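Local atomic coordinates of ATP-dependent Clp endopeptidase (Clostridium difficile, PDB entry 3FES), a protein that probably works as a ClpC-type chaperone that uses ATP to deliver proteins to a protease, with only its amino-terminal domain present here. Residues A[6-16]-A[103-111]. Numbering follows the deposited sequence.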
loop_
_atom_site.group_PDB
_atom_site.type_symbol
_atom_site.label_atom_id
_atom_site.label_comp_id
_atom_site.label_asym_id
_atom_site.label_seq_id
_atom_site.Cartn_x
_atom_site.Cartn_y
_atom_site.Cartn_z
ATOM N N ASN A 6 6.146 5.547 -17.884
ATOM C CA ASN A 6 5.435 5.362 -16.613
ATOM C C ASN A 6 6.183 6.030 -15.470
ATOM O O ASN A 6 7.414 5.950 -15.391
ATOM C CB ASN A 6 5.282 3.881 -16.253
ATOM C CG ASN A 6 4.169 3.188 -17.037
ATOM O OD1 ASN A 6 3.549 3.762 -17.961
ATOM N ND2 ASN A 6 3.921 1.926 -16.679
ATOM N N ARG A 7 5.458 6.667 -14.565
ATOM C CA ARG A 7 6.134 7.384 -13.496
ATOM C C ARG A 7 5.192 7.551 -12.329
ATOM O O ARG A 7 3.977 7.723 -12.538
ATOM C CB ARG A 7 6.625 8.757 -13.998
ATOM C CG ARG A 7 5.503 9.630 -14.584
ATOM C CD ARG A 7 6.070 10.752 -15.361
ATOM N NE ARG A 7 6.372 11.905 -14.512
ATOM C CZ ARG A 7 7.011 12.969 -14.955
ATOM N NH1 ARG A 7 7.252 13.982 -14.132
ATOM N NH2 ARG A 7 7.457 12.981 -16.207
ATOM N N PHE A 8 5.739 7.451 -11.117
ATOM C CA PHE A 8 4.970 7.670 -9.876
ATOM C C PHE A 8 4.929 9.138 -9.517
ATOM O O PHE A 8 5.895 9.859 -9.780
ATOM C CB PHE A 8 5.586 6.900 -8.682
ATOM C CG PHE A 8 5.439 5.394 -8.782
ATOM C CD1 PHE A 8 4.214 4.782 -8.541
ATOM C CD2 PHE A 8 6.518 4.592 -9.127
ATOM C CE1 PHE A 8 4.059 3.386 -8.659
ATOM C CE2 PHE A 8 6.362 3.198 -9.241
ATOM C CZ PHE A 8 5.142 2.608 -9.018
ATOM N N THR A 9 3.847 9.578 -8.862
ATOM C CA THR A 9 3.825 10.933 -8.279
ATOM C C THR A 9 4.819 10.958 -7.097
ATOM O O THR A 9 5.240 9.885 -6.579
ATOM C CB THR A 9 2.461 11.266 -7.688
ATOM O OG1 THR A 9 2.196 10.323 -6.641
ATOM C CG2 THR A 9 1.351 11.202 -8.744
ATOM N N GLN A 10 5.224 12.163 -6.699
ATOM C CA GLN A 10 6.026 12.331 -5.488
ATOM C C GLN A 10 5.428 11.707 -4.247
ATOM O O GLN A 10 6.152 11.096 -3.469
ATOM C CB GLN A 10 6.291 13.811 -5.200
ATOM C CG GLN A 10 7.026 14.455 -6.274
ATOM C CD GLN A 10 8.311 13.731 -6.551
ATOM O OE1 GLN A 10 9.243 13.774 -5.738
ATOM N NE2 GLN A 10 8.375 13.050 -7.702
ATOM N N ARG A 11 4.113 11.836 -4.073
ATOM C CA ARG A 11 3.428 11.240 -2.905
ATOM C C ARG A 11 3.497 9.708 -2.963
ATOM O O ARG A 11 3.668 9.067 -1.936
ATOM C CB ARG A 11 2.002 11.752 -2.749
ATOM C CG ARG A 11 1.906 13.253 -2.348
ATOM C CD ARG A 11 0.438 13.601 -2.015
ATOM N NE ARG A 11 0.331 14.967 -1.494
ATOM C CZ ARG A 11 -0.128 16.016 -2.170
ATOM N NH1 ARG A 11 -0.538 15.894 -3.439
ATOM N NH2 ARG A 11 -0.162 17.213 -1.574
ATOM N N ALA A 12 3.417 9.142 -4.161
ATOM C CA ALA A 12 3.465 7.672 -4.332
ATOM C C ALA A 12 4.898 7.171 -4.048
ATOM O O ALA A 12 5.081 6.150 -3.385
ATOM C CB ALA A 12 2.984 7.275 -5.720
ATOM N N LYS A 13 5.898 7.915 -4.514
ATOM C CA LYS A 13 7.267 7.583 -4.218
ATOM C C LYS A 13 7.469 7.616 -2.695
ATOM O O LYS A 13 8.130 6.739 -2.150
ATOM C CB LYS A 13 8.232 8.596 -4.851
ATOM C CG LYS A 13 8.489 8.358 -6.304
ATOM C CD LYS A 13 9.293 9.550 -6.877
ATOM C CE LYS A 13 9.256 9.451 -8.369
ATOM N NZ LYS A 13 9.579 10.715 -8.954
ATOM N N LYS A 14 6.907 8.617 -2.022
ATOM C CA LYS A 14 7.049 8.733 -0.567
ATOM C C LYS A 14 6.424 7.546 0.134
ATOM O O LYS A 14 7.001 6.993 1.086
ATOM C CB LYS A 14 6.420 10.016 -0.037
ATOM C CG LYS A 14 6.562 10.196 1.496
ATOM C CD LYS A 14 8.009 10.407 1.889
ATOM C CE LYS A 14 8.148 10.986 3.299
ATOM N NZ LYS A 14 9.632 11.155 3.626
ATOM N N ALA A 15 5.251 7.156 -0.333
ATOM C CA ALA A 15 4.573 5.997 0.247
ATOM C C ALA A 15 5.407 4.721 0.143
ATOM O O ALA A 15 5.487 3.949 1.113
ATOM C CB ALA A 15 3.169 5.799 -0.378
ATOM N N ILE A 16 5.987 4.479 -1.038
ATOM C CA ILE A 16 6.891 3.332 -1.240
ATOM C C ILE A 16 8.139 3.414 -0.322
ATOM O O ILE A 16 8.505 2.433 0.311
ATOM C CB ILE A 16 7.291 3.184 -2.734
ATOM C CG1 ILE A 16 6.019 2.936 -3.603
ATOM C CG2 ILE A 16 8.391 2.104 -2.900
ATOM C CD1 ILE A 16 6.215 3.136 -5.159
ATOM N N ASN A 103 -1.160 10.521 -16.589
ATOM C CA ASN A 103 0.294 10.546 -16.735
ATOM C C ASN A 103 1.100 10.057 -15.544
ATOM O O ASN A 103 2.261 9.659 -15.671
ATOM C CB ASN A 103 0.741 11.976 -17.128
ATOM C CG ASN A 103 0.771 12.172 -18.619
ATOM O OD1 ASN A 103 1.177 11.275 -19.370
ATOM N ND2 ASN A 103 0.411 13.378 -19.067
ATOM N N TYR A 104 0.492 10.099 -14.368
ATOM C CA TYR A 104 1.267 9.964 -13.143
ATOM C C TYR A 104 0.587 8.920 -12.285
ATOM O O TYR A 104 -0.611 9.015 -12.043
ATOM C CB TYR A 104 1.314 11.328 -12.418
ATOM C CG TYR A 104 1.602 12.483 -13.374
ATOM C CD1 TYR A 104 2.897 12.711 -13.850
ATOM C CD2 TYR A 104 0.573 13.351 -13.797
ATOM C CE1 TYR A 104 3.156 13.727 -14.722
ATOM C CE2 TYR A 104 0.832 14.412 -14.658
ATOM C CZ TYR A 104 2.131 14.581 -15.129
ATOM O OH TYR A 104 2.402 15.585 -16.021
ATOM N N ILE A 105 1.348 7.924 -11.843
ATOM C CA ILE A 105 0.810 6.862 -10.967
ATOM C C ILE A 105 0.807 7.371 -9.528
ATOM O O ILE A 105 1.881 7.622 -8.927
ATOM C CB ILE A 105 1.635 5.554 -11.059
ATOM C CG1 ILE A 105 1.838 5.141 -12.530
ATOM C CG2 ILE A 105 0.998 4.437 -10.171
ATOM C CD1 ILE A 105 3.039 4.112 -12.725
ATOM N N GLY A 106 -0.395 7.573 -8.997
ATOM C CA GLY A 106 -0.586 8.104 -7.646
ATOM C C GLY A 106 -0.835 7.059 -6.578
ATOM O O GLY A 106 -0.969 5.846 -6.865
ATOM N N THR A 107 -0.949 7.518 -5.336
ATOM C CA THR A 107 -1.281 6.612 -4.232
ATOM C C THR A 107 -2.566 5.827 -4.489
ATOM O O THR A 107 -2.651 4.646 -4.147
ATOM C CB THR A 107 -1.338 7.310 -2.853
ATOM O OG1 THR A 107 -2.433 8.220 -2.794
ATOM C CG2 THR A 107 -0.026 8.048 -2.578
ATOM N N GLU A 108 -3.500 6.456 -5.185
ATOM C CA GLU A 108 -4.808 5.820 -5.479
ATOM C C GLU A 108 -4.639 4.597 -6.399
ATOM O O GLU A 108 -5.339 3.561 -6.255
ATOM C CB GLU A 108 -5.816 6.861 -6.051
ATOM C CG GLU A 108 -5.441 7.493 -7.408
ATOM C CD GLU A 108 -4.565 8.717 -7.270
ATOM O OE1 GLU A 108 -4.571 9.534 -8.228
ATOM O OE2 GLU A 108 -3.913 8.896 -6.214
ATOM N N HIS A 109 -3.720 4.711 -7.347
ATOM C CA HIS A 109 -3.433 3.597 -8.267
ATOM C C HIS A 109 -2.776 2.415 -7.573
ATOM O O HIS A 109 -3.112 1.274 -7.870
ATOM C CB HIS A 109 -2.647 4.039 -9.508
ATOM C CG HIS A 109 -3.248 5.222 -10.210
ATOM N ND1 HIS A 109 -4.386 5.139 -10.997
ATOM C CD2 HIS A 109 -2.907 6.530 -10.175
ATOM C CE1 HIS A 109 -4.690 6.346 -11.449
ATOM N NE2 HIS A 109 -3.797 7.201 -10.981
ATOM N N ILE A 110 -1.892 2.694 -6.622
ATOM C CA ILE A 110 -1.256 1.635 -5.834
ATOM C C ILE A 110 -2.304 0.939 -4.968
ATOM O O ILE A 110 -2.342 -0.265 -4.925
ATOM C CB ILE A 110 -0.085 2.164 -5.013
ATOM C CG1 ILE A 110 0.934 2.810 -5.978
ATOM C CG2 ILE A 110 0.569 1.005 -4.161
ATOM C CD1 ILE A 110 2.166 3.467 -5.246
ATOM N N LEU A 111 -3.179 1.698 -4.322
ATOM C CA LEU A 111 -4.207 1.050 -3.491
ATOM C C LEU A 111 -5.200 0.257 -4.372
ATOM O O LEU A 111 -5.613 -0.850 -4.014
ATOM C CB LEU A 111 -4.921 2.112 -2.595
ATOM C CG LEU A 111 -5.963 1.509 -1.616
ATOM C CD1 LEU A 111 -5.358 0.435 -0.708
ATOM C CD2 LEU A 111 -6.612 2.675 -0.771
HETATM O O HOH W 1 2.702 7.028 -15.498
#
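F8 has its CG beside the backbone N and anti to the carbonyl carbon (chi1 -69°), which brings one side of its ring to I105. R7 has its CG between the backbone N and the carbonyl carbon (chi1 56°), and its chain, bent at chi3, runs alongside Y104. F8 CE1 lies 3.6 Å from I105 CG2. I105 CD1 sits over one face of the F8 ring, offset toward the rim, and I16 CD1 lies over the centre of the opposite face. I110 CD1 reaches F8 CE1 obliquely at 3.9 Å and also packs on the methyl of A12. Helix 84-99 adds S93 beside F8 and I105.

The R7 guanidinium and Y104 ring planes stand 82° apart. R7 NE meets the ring edge near its plane, 3.6 Å from Y104 CD1, while Y104 CE1 lies over a guanidinium face. This is not a cation-pi stack on the ring face.

F8 and I105 form a single parallel beta bridge. I105 N gives an almost straight bond to R7 O (2.7 Å), in the carbonyl plane. T9 N bonds I105 O at 2.8 Å from above that carbonyl's plane. Water 1 accepts from R7 N (2.9 Å) and donates to N103 O.

T9 N-caps helix 10-25: its OG1 accepts from A12 N at 3.0 Å. The nearest atom of the T9 side chain is about 3 Å from a bound magnesium ion. T107 CG2 rests against R11 O, and T107 OG1 bonds A48 N.

I105 therefore has both backbone polar atoms bonded to the backbone of residues 7-9, while its side chain packs on F8. In the all-helical Clp amino-terminal domain, the bridge joins the starts of helices 10-25 and 107-117, from segments 87 residues apart. T107 N is buried without a partner, probably at some energetic cost.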